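Local coordinates for protein peroxisomal acyl-CoA oxidase 1A (Solanum lycopersicum, PDB 2FON) that probably oxidises fatty acyl-CoA esters with FAD as cofactor, as a peroxisomal enzyme of fatty acid beta-oxidation, at residues F117-A128 with A145-Y154; Q166-F174 with V206-D214. One frame throughout, in Å; residues are numbered along the deposited sequence.

Contact 1 of 2, residues F117-A128 with A145-Y154. With FAD (flavin-adenine dinucleotide), chain E.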
loop_
_atom_site.group_PDB
_atom_site.type_symbol
_atom_site.label_atom_id
_atom_site.label_comp_id
_atom_site.label_asym_id
_atom_site.label_seq_id
_atom_site.Cartn_x
_atom_site.Cartn_y
_atom_site.Cartn_z
ATOM N N PHE B 117 13.206 1.881 -21.385
ATOM C CA PHE B 117 13.225 0.840 -22.426
ATOM C C PHE B 117 14.417 -0.118 -22.349
ATOM O O PHE B 117 14.250 -1.331 -22.531
ATOM C CB PHE B 117 13.174 1.484 -23.826
ATOM C CG PHE B 117 14.401 2.257 -24.185
ATOM C CD1 PHE B 117 15.386 1.694 -25.035
ATOM C CD2 PHE B 117 14.614 3.531 -23.668
ATOM C CE1 PHE B 117 16.543 2.389 -25.384
ATOM C CE2 PHE B 117 15.811 4.239 -24.007
ATOM C CZ PHE B 117 16.762 3.660 -24.867
ATOM N N THR B 118 15.618 0.401 -22.078
ATOM C CA THR B 118 16.781 -0.465 -21.999
ATOM C C THR B 118 16.528 -1.730 -21.117
ATOM O O THR B 118 16.968 -2.844 -21.420
ATOM C CB THR B 118 18.090 0.343 -21.627
ATOM O OG1 THR B 118 17.845 1.241 -20.544
ATOM C CG2 THR B 118 18.547 1.162 -22.796
ATOM N N ASP B 119 15.763 -1.556 -20.059
ATOM C CA ASP B 119 15.308 -2.680 -19.261
ATOM C C ASP B 119 14.625 -3.807 -20.062
ATOM O O ASP B 119 14.923 -4.969 -19.833
ATOM C CB ASP B 119 14.382 -2.197 -18.128
ATOM C CG ASP B 119 15.126 -1.320 -17.051
ATOM O OD1 ASP B 119 16.408 -1.462 -16.843
ATOM O OD2 ASP B 119 14.389 -0.490 -16.415
ATOM N N LEU B 120 13.743 -3.482 -21.007
ATOM C CA LEU B 120 13.104 -4.543 -21.785
ATOM C C LEU B 120 13.945 -5.129 -22.957
ATOM O O LEU B 120 13.945 -6.380 -23.225
ATOM C CB LEU B 120 11.690 -4.122 -22.176
ATOM C CG LEU B 120 11.063 -4.244 -20.776
ATOM C CD1 LEU B 120 10.587 -2.907 -20.126
ATOM C CD2 LEU B 120 10.041 -5.419 -20.643
ATOM N N HIS B 121 14.703 -4.248 -23.613
ATOM C CA HIS B 121 15.549 -4.647 -24.709
ATOM C C HIS B 121 16.517 -5.729 -24.200
ATOM O O HIS B 121 16.433 -6.862 -24.646
ATOM C CB HIS B 121 16.224 -3.402 -25.257
ATOM C CG HIS B 121 17.331 -3.665 -26.224
ATOM N ND1 HIS B 121 17.135 -3.699 -27.592
ATOM C CD2 HIS B 121 18.652 -3.865 -26.026
ATOM C CE1 HIS B 121 18.283 -3.951 -28.191
ATOM N NE2 HIS B 121 19.219 -4.056 -27.265
ATOM N N TRP B 122 17.376 -5.407 -23.229
ATOM C CA TRP B 122 18.252 -6.384 -22.587
ATOM C C TRP B 122 17.534 -7.445 -21.767
ATOM O O TRP B 122 17.949 -8.602 -21.730
ATOM C CB TRP B 122 19.207 -5.648 -21.696
ATOM C CG TRP B 122 20.041 -4.732 -22.520
ATOM C CD1 TRP B 122 19.882 -3.376 -22.665
ATOM C CD2 TRP B 122 21.123 -5.111 -23.374
ATOM N NE1 TRP B 122 20.845 -2.896 -23.536
ATOM C CE2 TRP B 122 21.601 -3.934 -23.994
ATOM C CE3 TRP B 122 21.757 -6.325 -23.642
ATOM C CZ2 TRP B 122 22.661 -3.923 -24.883
ATOM C CZ3 TRP B 122 22.855 -6.326 -24.541
ATOM C CH2 TRP B 122 23.287 -5.126 -25.148
ATOM N N GLY B 123 16.421 -7.043 -21.153
ATOM C CA GLY B 123 15.777 -7.843 -20.150
ATOM C C GLY B 123 14.813 -8.836 -20.714
ATOM O O GLY B 123 14.649 -9.878 -20.119
ATOM N N MET B 124 14.158 -8.534 -21.847
ATOM C CA MET B 124 13.149 -9.449 -22.412
ATOM C C MET B 124 13.317 -9.715 -23.919
ATOM O O MET B 124 13.168 -10.857 -24.353
ATOM C CB MET B 124 11.729 -8.948 -22.148
ATOM C CG MET B 124 11.269 -8.964 -20.688
ATOM S SD MET B 124 10.742 -10.574 -19.984
ATOM C CE MET B 124 9.073 -10.788 -20.631
ATOM N N PHE B 125 13.619 -8.671 -24.707
ATOM C CA PHE B 125 13.726 -8.770 -26.163
ATOM C C PHE B 125 14.885 -9.666 -26.546
ATOM O O PHE B 125 14.720 -10.590 -27.317
ATOM C CB PHE B 125 13.871 -7.372 -26.775
ATOM C CG PHE B 125 14.130 -7.347 -28.269
ATOM C CD1 PHE B 125 13.086 -7.524 -29.180
ATOM C CD2 PHE B 125 15.412 -7.084 -28.765
ATOM C CE1 PHE B 125 13.297 -7.454 -30.566
ATOM C CE2 PHE B 125 15.655 -7.036 -30.155
ATOM C CZ PHE B 125 14.584 -7.226 -31.060
ATOM N N ILE B 126 16.072 -9.421 -26.017
ATOM C CA ILE B 126 17.152 -10.317 -26.289
ATOM C C ILE B 126 16.888 -11.724 -25.727
ATOM O O ILE B 126 17.033 -12.701 -26.462
ATOM C CB ILE B 126 18.416 -9.775 -25.750
ATOM C CG1 ILE B 126 18.745 -8.490 -26.514
ATOM C CG2 ILE B 126 19.511 -10.871 -25.816
ATOM C CD1 ILE B 126 20.222 -8.057 -26.457
ATOM N N PRO B 127 16.557 -11.855 -24.422
ATOM C CA PRO B 127 16.264 -13.239 -23.970
ATOM C C PRO B 127 15.230 -14.027 -24.780
ATOM O O PRO B 127 15.353 -15.250 -24.916
ATOM C CB PRO B 127 15.888 -13.077 -22.493
ATOM C CG PRO B 127 16.685 -11.843 -22.089
ATOM C CD PRO B 127 16.584 -10.914 -23.288
ATOM N N ALA B 128 14.279 -13.345 -25.377
ATOM C CA ALA B 128 13.292 -14.063 -26.197
ATOM C C ALA B 128 13.889 -14.595 -27.493
ATOM O O ALA B 128 13.587 -15.723 -27.919
ATOM C CB ALA B 128 12.047 -13.202 -26.486
ATOM N N ALA B 145 20.945 -6.255 -31.996
ATOM C CA ALA B 145 20.506 -5.889 -30.643
ATOM C C ALA B 145 21.662 -5.623 -29.666
ATOM O O ALA B 145 21.519 -4.760 -28.816
ATOM C CB ALA B 145 19.592 -6.953 -30.090
ATOM N N TYR B 146 22.769 -6.379 -29.766
ATOM C CA TYR B 146 23.930 -6.189 -28.877
ATOM C C TYR B 146 24.590 -4.842 -29.027
ATOM O O TYR B 146 25.057 -4.263 -28.032
ATOM C CB TYR B 146 24.983 -7.284 -28.992
ATOM C CG TYR B 146 24.584 -8.579 -28.352
ATOM C CD1 TYR B 146 25.133 -9.804 -28.763
ATOM C CD2 TYR B 146 23.636 -8.595 -27.374
ATOM C CE1 TYR B 146 24.739 -11.022 -28.172
ATOM C CE2 TYR B 146 23.227 -9.772 -26.778
ATOM C CZ TYR B 146 23.763 -10.986 -27.168
ATOM O OH TYR B 146 23.301 -12.116 -26.500
ATOM N N LYS B 147 24.611 -4.331 -30.259
ATOM C CA LYS B 147 25.118 -2.970 -30.517
ATOM C C LYS B 147 24.015 -1.945 -30.586
ATOM O O LYS B 147 24.268 -0.790 -30.909
ATOM C CB LYS B 147 25.928 -2.889 -31.803
ATOM C CG LYS B 147 27.150 -3.720 -31.786
ATOM C CD LYS B 147 27.637 -3.893 -33.184
ATOM C CE LYS B 147 27.982 -5.340 -33.491
ATOM N NZ LYS B 147 28.536 -5.375 -34.896
ATOM N N MET B 148 22.782 -2.362 -30.340
ATOM C CA MET B 148 21.697 -1.415 -30.369
ATOM C C MET B 148 21.614 -0.711 -31.675
ATOM O O MET B 148 21.313 0.465 -31.684
ATOM C CB MET B 148 21.837 -0.345 -29.269
ATOM C CG MET B 148 21.861 -0.912 -27.851
ATOM S SD MET B 148 21.432 0.259 -26.560
ATOM C CE MET B 148 19.682 0.287 -26.894
ATOM N N GLN B 149 21.886 -1.398 -32.779
ATOM C CA GLN B 149 21.458 -0.902 -34.085
ATOM C C GLN B 149 19.954 -1.113 -34.247
ATOM O O GLN B 149 19.383 -0.669 -35.227
ATOM C CB GLN B 149 22.204 -1.574 -35.230
ATOM C CG GLN B 149 23.727 -1.197 -35.324
ATOM C CD GLN B 149 24.558 -2.246 -36.031
ATOM O OE1 GLN B 149 24.210 -2.718 -37.118
ATOM N NE2 GLN B 149 25.645 -2.640 -35.401
ATOM N N ILE B 150 19.316 -1.793 -33.289
ATOM C CA ILE B 150 17.868 -1.896 -33.232
ATOM C C ILE B 150 17.463 -1.891 -31.787
ATOM O O ILE B 150 18.228 -2.281 -30.943
ATOM C CB ILE B 150 17.294 -3.181 -33.876
ATOM C CG1 ILE B 150 17.630 -4.416 -33.033
ATOM C CG2 ILE B 150 17.693 -3.318 -35.369
ATOM C CD1 ILE B 150 16.941 -5.694 -33.565
ATOM N N ILE B 151 16.249 -1.441 -31.507
ATOM C CA ILE B 151 15.791 -1.395 -30.154
ATOM C C ILE B 151 14.457 -2.091 -30.056
ATOM O O ILE B 151 13.484 -1.712 -30.703
ATOM C CB ILE B 151 15.730 0.005 -29.628
ATOM C CG1 ILE B 151 17.141 0.570 -29.591
ATOM C CG2 ILE B 151 15.146 -0.019 -28.238
ATOM C CD1 ILE B 151 17.227 2.093 -29.500
ATOM N N GLY B 152 14.452 -3.141 -29.250
ATOM C CA GLY B 152 13.390 -4.082 -29.249
ATOM C C GLY B 152 12.706 -4.110 -27.912
ATOM O O GLY B 152 13.347 -3.852 -26.882
ATOM N N CYS B 153 11.403 -4.392 -27.934
ATOM C CA CYS B 153 10.637 -4.632 -26.748
ATOM C C CYS B 153 9.906 -6.001 -26.886
ATOM O O CYS B 153 10.088 -6.706 -27.903
ATOM C CB CYS B 153 9.647 -3.494 -26.619
ATOM S SG CYS B 153 8.483 -3.469 -28.017
ATOM N N TYR B 154 9.052 -6.351 -25.904
ATOM C CA TYR B 154 8.378 -7.667 -25.834
ATOM C C TYR B 154 6.863 -7.517 -25.686
ATOM O O TYR B 154 6.350 -7.268 -24.606
ATOM C CB TYR B 154 8.965 -8.420 -24.659
ATOM C CG TYR B 154 8.413 -9.788 -24.311
ATOM C CD1 TYR B 154 9.139 -10.923 -24.621
ATOM C CD2 TYR B 154 7.237 -9.952 -23.557
ATOM C CE1 TYR B 154 8.694 -12.197 -24.260
ATOM C CE2 TYR B 154 6.783 -11.241 -23.181
ATOM C CZ TYR B 154 7.532 -12.353 -23.541
ATOM O OH TYR B 154 7.165 -13.655 -23.232
HETATM P PA FAD E . -5.607 -10.405 -14.670
HETATM O O1A FAD E . -5.145 -11.775 -14.977
HETATM O O2A FAD E . -6.608 -9.873 -15.658
HETATM O O5B FAD E . -6.126 -10.431 -13.188
HETATM C C5B FAD E . -7.166 -9.562 -12.823
HETATM C C4B FAD E . -7.679 -10.013 -11.445
HETATM O O4B FAD E . -8.326 -11.244 -11.607
HETATM C C3B FAD E . -6.531 -10.278 -10.473
HETATM O O3B FAD E . -7.042 -9.999 -9.228
HETATM C C2B FAD E . -6.250 -11.744 -10.611
HETATM O O2B FAD E . -5.797 -12.379 -9.463
HETATM C C1B FAD E . -7.659 -12.237 -10.874
HETATM N N9A FAD E . -7.625 -13.458 -11.650
HETATM C C8A FAD E . -7.264 -13.596 -12.953
HETATM N N7A FAD E . -7.324 -14.900 -13.252
HETATM C C5A FAD E . -7.730 -15.581 -12.161
HETATM C C6A FAD E . -8.013 -16.928 -11.925
HETATM N N6A FAD E . -7.860 -17.844 -12.903
HETATM N N1A FAD E . -8.443 -17.306 -10.672
HETATM C C2A FAD E . -8.565 -16.387 -9.669
HETATM N N3A FAD E . -8.307 -15.058 -9.920
HETATM C C4A FAD E . -7.906 -14.669 -11.140
HETATM N N1 FAD E . 3.396 -7.158 -20.597
HETATM C C2 FAD E . 4.229 -7.441 -21.669
HETATM O O2 FAD E . 3.879 -8.309 -22.463
HETATM N N3 FAD E . 5.443 -6.775 -21.836
HETATM C C4 FAD E . 5.810 -5.808 -20.918
HETATM O O4 FAD E . 6.855 -5.193 -21.070
HETATM C C4X FAD E . 4.976 -5.502 -19.831
HETATM N N5 FAD E . 5.308 -4.509 -18.910
HETATM C C5X FAD E . 4.448 -4.244 -17.868
HETATM C C6 FAD E . 4.781 -3.250 -16.989
HETATM C C7 FAD E . 3.906 -2.938 -15.986
HETATM C C7M FAD E . 4.382 -1.858 -15.086
HETATM C C8 FAD E . 2.689 -3.624 -15.830
HETATM C C8M FAD E . 1.711 -3.348 -14.712
HETATM C C9 FAD E . 2.361 -4.634 -16.707
HETATM C C9A FAD E . 3.245 -4.939 -17.736
HETATM N N10 FAD E . 2.940 -5.920 -18.663
HETATM C C10 FAD E . 3.773 -6.186 -19.695
HETATM C "C1'" FAD E . 1.686 -6.744 -18.583
HETATM C "C2'" FAD E . 1.969 -7.614 -17.351
HETATM O "O2'" FAD E . 3.089 -8.394 -17.584
HETATM C "C3'" FAD E . 0.922 -8.623 -16.923
HETATM O "O3'" FAD E . 0.773 -9.669 -17.853
HETATM C "C4'" FAD E . -0.397 -8.007 -16.572
HETATM O "O4'" FAD E . -0.208 -7.096 -15.473
HETATM C "C5'" FAD E . -1.240 -9.189 -16.200
HETATM O "O5'" FAD E . -2.222 -8.536 -15.439
HETATM P P FAD E . -3.761 -8.593 -15.778
HETATM O O1P FAD E . -4.289 -7.209 -15.893
HETATM O O2P FAD E . -4.103 -9.521 -16.920
HETATM O O3P FAD E . -4.319 -9.424 -14.515
#
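The carbonyl oxygen of Ala145, in the last turn of helix 135-146, takes two donors. His121 NE2 reaches Ala145 O at 2.9 Å, and Met148 N adds a weak bond that belongs to the Schellman motif ending this helix. The imidazole lies with this oxygen at its edge, but the N-H meets the carbonyl tilted 28° from its plane. On the same ring, ND1 accepts a nearly straight bond from Gly152 N at 3.2 Å, also in the ring plane. The ring is fixed through both nitrogens. CG of His121 stands anti to the backbone N (chi1 169°), which carries the imidazole across to the strand 152-154. A leucine here would probably leave Gly152 N and Ala145 O without their side-chain partner and weaken the tie between helix end and strand.

Around these bonds the packing is largely aromatic. CA of Gly152 sits over the centre of the Phe125 ring, 3.4 Å from the centroid, a CH-pi contact. CB of Ala145 meets that ring at its edge. Met124 bends at chi2 and chi3 and lays CE over the Tyr154 face, 3.5 Å from the centroid. Its SD stands farther above the same face, a Met-aromatic contact. Farther out, Ile126 CD1 touches Tyr146 CE2 at 3.5 Å. Phe117 CD1 meets Ile151 CG2 at 3.6 Å; Ile670 of the second subunit packs on both residues.

The flavin meets both segments. FAD N3 donates to Tyr154 O at 3.0 Å, FAD O2 lies at the edge of the Tyr154 ring, and Leu120 is also in the pocket. The two bonds at His121 are consistent with a neutral imidazole whose proton is on NE2 and which holds the strand leading into the FAD site.

Contact 2 of 2, residues Q166-F174 with V206-D214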
loop_
_atom_site.group_PDB
_atom_site.type_symbol
_atom_site.label_atom_id
_atom_site.label_comp_id
_atom_site.label_asym_id
_atom_site.label_seq_id
_atom_site.Cartn_x
_atom_site.Cartn_y
_atom_site.Cartn_z
ATOM N N GLN B 166 -2.762 -17.810 -23.180
ATOM C CA GLN B 166 -3.263 -18.742 -24.205
ATOM C C GLN B 166 -4.463 -18.181 -24.930
ATOM O O GLN B 166 -4.881 -18.733 -25.933
ATOM C CB GLN B 166 -3.575 -20.121 -23.635
ATOM C CG GLN B 166 -2.647 -21.287 -24.090
ATOM C CD GLN B 166 -1.291 -20.852 -24.758
ATOM O OE1 GLN B 166 -0.290 -20.582 -24.050
ATOM N NE2 GLN B 166 -1.256 -20.832 -26.135
ATOM N N GLY B 167 -4.997 -17.069 -24.443
ATOM C CA GLY B 167 -6.207 -16.528 -25.001
ATOM C C GLY B 167 -5.994 -15.240 -25.732
ATOM O O GLY B 167 -6.960 -14.548 -25.960
ATOM N N LEU B 168 -4.752 -14.899 -26.081
ATOM C CA LEU B 168 -4.486 -13.669 -26.852
ATOM C C LEU B 168 -5.258 -13.672 -28.172
ATOM O O LEU B 168 -5.517 -14.731 -28.772
ATOM C CB LEU B 168 -3.008 -13.511 -27.223
ATOM C CG LEU B 168 -1.975 -13.392 -26.108
ATOM C CD1 LEU B 168 -0.583 -13.638 -26.651
ATOM C CD2 LEU B 168 -2.009 -12.089 -25.278
ATOM N N GLU B 169 -5.590 -12.481 -28.650
ATOM C CA GLU B 169 -6.402 -12.393 -29.862
ATOM C C GLU B 169 -5.610 -11.984 -31.091
ATOM O O GLU B 169 -6.108 -12.165 -32.198
ATOM C CB GLU B 169 -7.588 -11.425 -29.694
ATOM C CG GLU B 169 -8.516 -11.653 -28.527
ATOM C CD GLU B 169 -9.601 -10.545 -28.467
ATOM O OE1 GLU B 169 -10.420 -10.437 -29.429
ATOM O OE2 GLU B 169 -9.626 -9.785 -27.455
ATOM N N THR B 170 -4.426 -11.411 -30.920
ATOM C CA THR B 170 -3.614 -11.021 -32.083
ATOM C C THR B 170 -3.339 -12.259 -32.933
ATOM O O THR B 170 -2.964 -13.287 -32.371
ATOM C CB THR B 170 -2.264 -10.389 -31.681
ATOM O OG1 THR B 170 -2.480 -9.284 -30.794
ATOM C CG2 THR B 170 -1.549 -9.866 -32.904
ATOM N N THR B 171 -3.527 -12.173 -34.264
ATOM C CA THR B 171 -3.228 -13.311 -35.145
ATOM C C THR B 171 -2.079 -13.127 -36.132
ATOM O O THR B 171 -1.826 -12.043 -36.637
ATOM C CB THR B 171 -4.465 -13.821 -35.956
ATOM O OG1 THR B 171 -4.951 -12.777 -36.818
ATOM C CG2 THR B 171 -5.580 -14.328 -35.061
ATOM N N ALA B 172 -1.411 -14.241 -36.437
ATOM C CA ALA B 172 -0.318 -14.299 -37.402
ATOM C C ALA B 172 -0.637 -15.376 -38.416
ATOM O O ALA B 172 -0.562 -16.573 -38.085
ATOM C CB ALA B 172 0.930 -14.630 -36.717
ATOM N N THR B 173 -0.957 -14.968 -39.645
ATOM C CA THR B 173 -1.586 -15.871 -40.587
ATOM C C THR B 173 -0.671 -16.104 -41.754
ATOM O O THR B 173 -0.325 -15.180 -42.481
ATOM C CB THR B 173 -2.941 -15.332 -41.108
ATOM O OG1 THR B 173 -3.796 -15.029 -39.995
ATOM C CG2 THR B 173 -3.640 -16.379 -41.950
ATOM N N PHE B 174 -0.270 -17.346 -41.957
ATOM C CA PHE B 174 0.732 -17.554 -42.920
ATOM C C PHE B 174 0.136 -17.354 -44.293
ATOM O O PHE B 174 -1.019 -17.750 -44.551
ATOM C CB PHE B 174 1.354 -18.924 -42.779
ATOM C CG PHE B 174 2.395 -19.167 -43.783
ATOM C CD1 PHE B 174 3.576 -18.454 -43.738
ATOM C CD2 PHE B 174 2.161 -20.018 -44.842
ATOM C CE1 PHE B 174 4.541 -18.602 -44.689
ATOM C CE2 PHE B 174 3.127 -20.203 -45.816
ATOM C CZ PHE B 174 4.339 -19.485 -45.731
ATOM N N VAL B 206 9.303 -8.462 -30.440
ATOM C CA VAL B 206 8.775 -9.810 -30.506
ATOM C C VAL B 206 7.335 -9.621 -30.138
ATOM O O VAL B 206 7.043 -9.091 -29.072
ATOM C CB VAL B 206 9.404 -10.714 -29.485
ATOM C CG1 VAL B 206 8.746 -12.081 -29.511
ATOM C CG2 VAL B 206 10.925 -10.850 -29.758
ATOM N N VAL B 207 6.440 -9.999 -31.060
ATOM C CA VAL B 207 4.980 -9.937 -30.920
ATOM C C VAL B 207 4.493 -11.356 -30.777
ATOM O O VAL B 207 4.640 -12.160 -31.690
ATOM C CB VAL B 207 4.359 -9.365 -32.216
ATOM C CG1 VAL B 207 2.860 -9.431 -32.222
ATOM C CG2 VAL B 207 4.812 -7.956 -32.425
ATOM N N TYR B 208 3.936 -11.677 -29.622
ATOM C CA TYR B 208 3.153 -12.927 -29.445
ATOM C C TYR B 208 1.759 -12.889 -30.136
ATOM O O TYR B 208 1.028 -11.931 -30.007
ATOM C CB TYR B 208 3.141 -13.339 -27.953
ATOM C CG TYR B 208 4.539 -13.738 -27.616
ATOM C CD1 TYR B 208 5.479 -12.794 -27.172
ATOM C CD2 TYR B 208 4.986 -15.029 -27.904
ATOM C CE1 TYR B 208 6.817 -13.176 -26.956
ATOM C CE2 TYR B 208 6.286 -15.407 -27.696
ATOM C CZ TYR B 208 7.196 -14.493 -27.231
ATOM O OH TYR B 208 8.493 -14.934 -27.047
ATOM N N ALA B 209 1.437 -13.916 -30.899
ATOM C CA ALA B 209 0.178 -13.996 -31.645
ATOM C C ALA B 209 -0.160 -15.451 -31.933
ATOM O O ALA B 209 0.698 -16.352 -31.831
ATOM C CB ALA B 209 0.283 -13.230 -32.947
ATOM N N ARG B 210 -1.411 -15.700 -32.284
ATOM C CA ARG B 210 -1.816 -17.071 -32.524
ATOM C C ARG B 210 -1.388 -17.374 -33.941
ATOM O O ARG B 210 -1.784 -16.665 -34.863
ATOM C CB ARG B 210 -3.329 -17.280 -32.403
ATOM C CG ARG B 210 -4.069 -16.528 -31.303
ATOM C CD ARG B 210 -5.512 -17.105 -31.153
ATOM N NE ARG B 210 -5.376 -18.467 -30.629
ATOM C CZ ARG B 210 -5.045 -18.755 -29.368
ATOM N NH1 ARG B 210 -4.896 -17.778 -28.474
ATOM N NH2 ARG B 210 -4.871 -20.020 -28.996
ATOM N N LEU B 211 -0.596 -18.418 -34.125
ATOM C CA LEU B 211 -0.228 -18.856 -35.457
ATOM C C LEU B 211 -1.398 -19.582 -36.180
ATOM O O LEU B 211 -1.900 -20.613 -35.695
ATOM C CB LEU B 211 1.061 -19.711 -35.421
ATOM C CG LEU B 211 1.510 -20.389 -36.713
ATOM C CD1 LEU B 211 1.778 -19.413 -37.845
ATOM C CD2 LEU B 211 2.745 -21.196 -36.441
ATOM N N ILE B 212 -1.821 -19.014 -37.312
ATOM C CA ILE B 212 -2.817 -19.603 -38.190
ATOM C C ILE B 212 -2.136 -19.973 -39.530
ATOM O O ILE B 212 -1.678 -19.111 -40.299
ATOM C CB ILE B 212 -3.985 -18.599 -38.488
ATOM C CG1 ILE B 212 -4.595 -18.005 -37.195
ATOM C CG2 ILE B 212 -5.027 -19.217 -39.439
ATOM C CD1 ILE B 212 -4.962 -19.033 -36.163
ATOM N N THR B 213 -2.049 -21.263 -39.797
ATOM C CA THR B 213 -1.452 -21.737 -41.020
ATOM C C THR B 213 -2.105 -23.074 -41.311
ATOM O O THR B 213 -2.491 -23.787 -40.378
ATOM C CB THR B 213 0.120 -21.815 -40.966
ATOM O OG1 THR B 213 0.621 -22.267 -42.221
ATOM C CG2 THR B 213 0.617 -22.773 -39.934
ATOM N N ASP B 214 -2.263 -23.384 -42.605
ATOM C CA ASP B 214 -3.015 -24.568 -43.051
ATOM C C ASP B 214 -4.467 -24.570 -42.516
ATOM O O ASP B 214 -5.000 -25.620 -42.162
ATOM C CB ASP B 214 -2.276 -25.843 -42.600
ATOM C CG ASP B 214 -2.541 -27.044 -43.490
ATOM O OD1 ASP B 214 -3.580 -27.115 -44.203
ATOM O OD2 ASP B 214 -1.683 -27.950 -43.452
#
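Backbone hydrogen bonds join Thr170-Phe174 to Arg210-Ile212 in a parallel ladder. Arg210 N donates to Thr170 O, and Arg210 O receives Ala172 N, each at 2.9 Å. Arg210 thus bonds on both sides of Thr171. Ala172 O then takes Ile212 N, and Ile212 O takes Phe174 N at 2.8 Å. Two CA-H...O contacts, Leu211 CA to Ala172 O and Thr173 CA to Ile212 O, lie between these bonds.

Side-chain bonds come from the Arg210 guanidinium. Arg210 NH1 donates to Gln166 O at 2.7 Å, from above that carbonyl plane. Arg210 NH1 also donates to Leu168 O at 3.1 Å, on a lone pair and fairly straight (164°). NH2 adds a weak bond to Gln166 O. The arginine chain bends at chi3 (68°), which turns the guanidinium edge toward the carbonyls of the loop before strand 171-174. NE forms a salt bridge with Asp217, so the group is held through NE as well as through NH1, and the loop carbonyls are fixed against the sheet.

The strands 171-175 and 204-213 are neighbours in the mixed sheet of the beta domain that acyl-CoA oxidases share with acyl-CoA dehydrogenases. Strand 180-184 pairs with the other edge of 171-175, and strand 216-226 with 204-213.

Apolar contacts are small and lie along both faces. CB of Ala172 meets CB of Ala209 at 4.1 Å. Thr170 CG2 meets Ala209 CB at 3.8 Å. On the face with Thr171 and Arg210, Thr173 CG2 approaches Ile212 CG2. Leu168 CD1 rests on Tyr208 CB at 4.0 Å. At the far end the packing includes a polar atom: Phe174 CB lies against both CB and OG1 of Thr213.

Overall arrangement
From the N terminus, contact 1 comes first. It closes a mostly helical loop, 129-144, formed by the end of helix 118-132 and most of helix 135-146, and brings strand 152-155 back across the first helix. Contact 2 opens after this and closes a longer loop, 175-205, which holds strands 180-184 and 192-196. The two are in series and do not cross. Their centres are about 22 Å apart, but they meet along one sheet. Strand 152-155 runs parallel to 204-213, with a probable hydrogen bond from Val206 N to Cys153 O, and the Tyr154 and Tyr208 rings pack together. Strand 204-213 connects the helical N-terminal part and its FAD-binding strand to the rest of the beta domain.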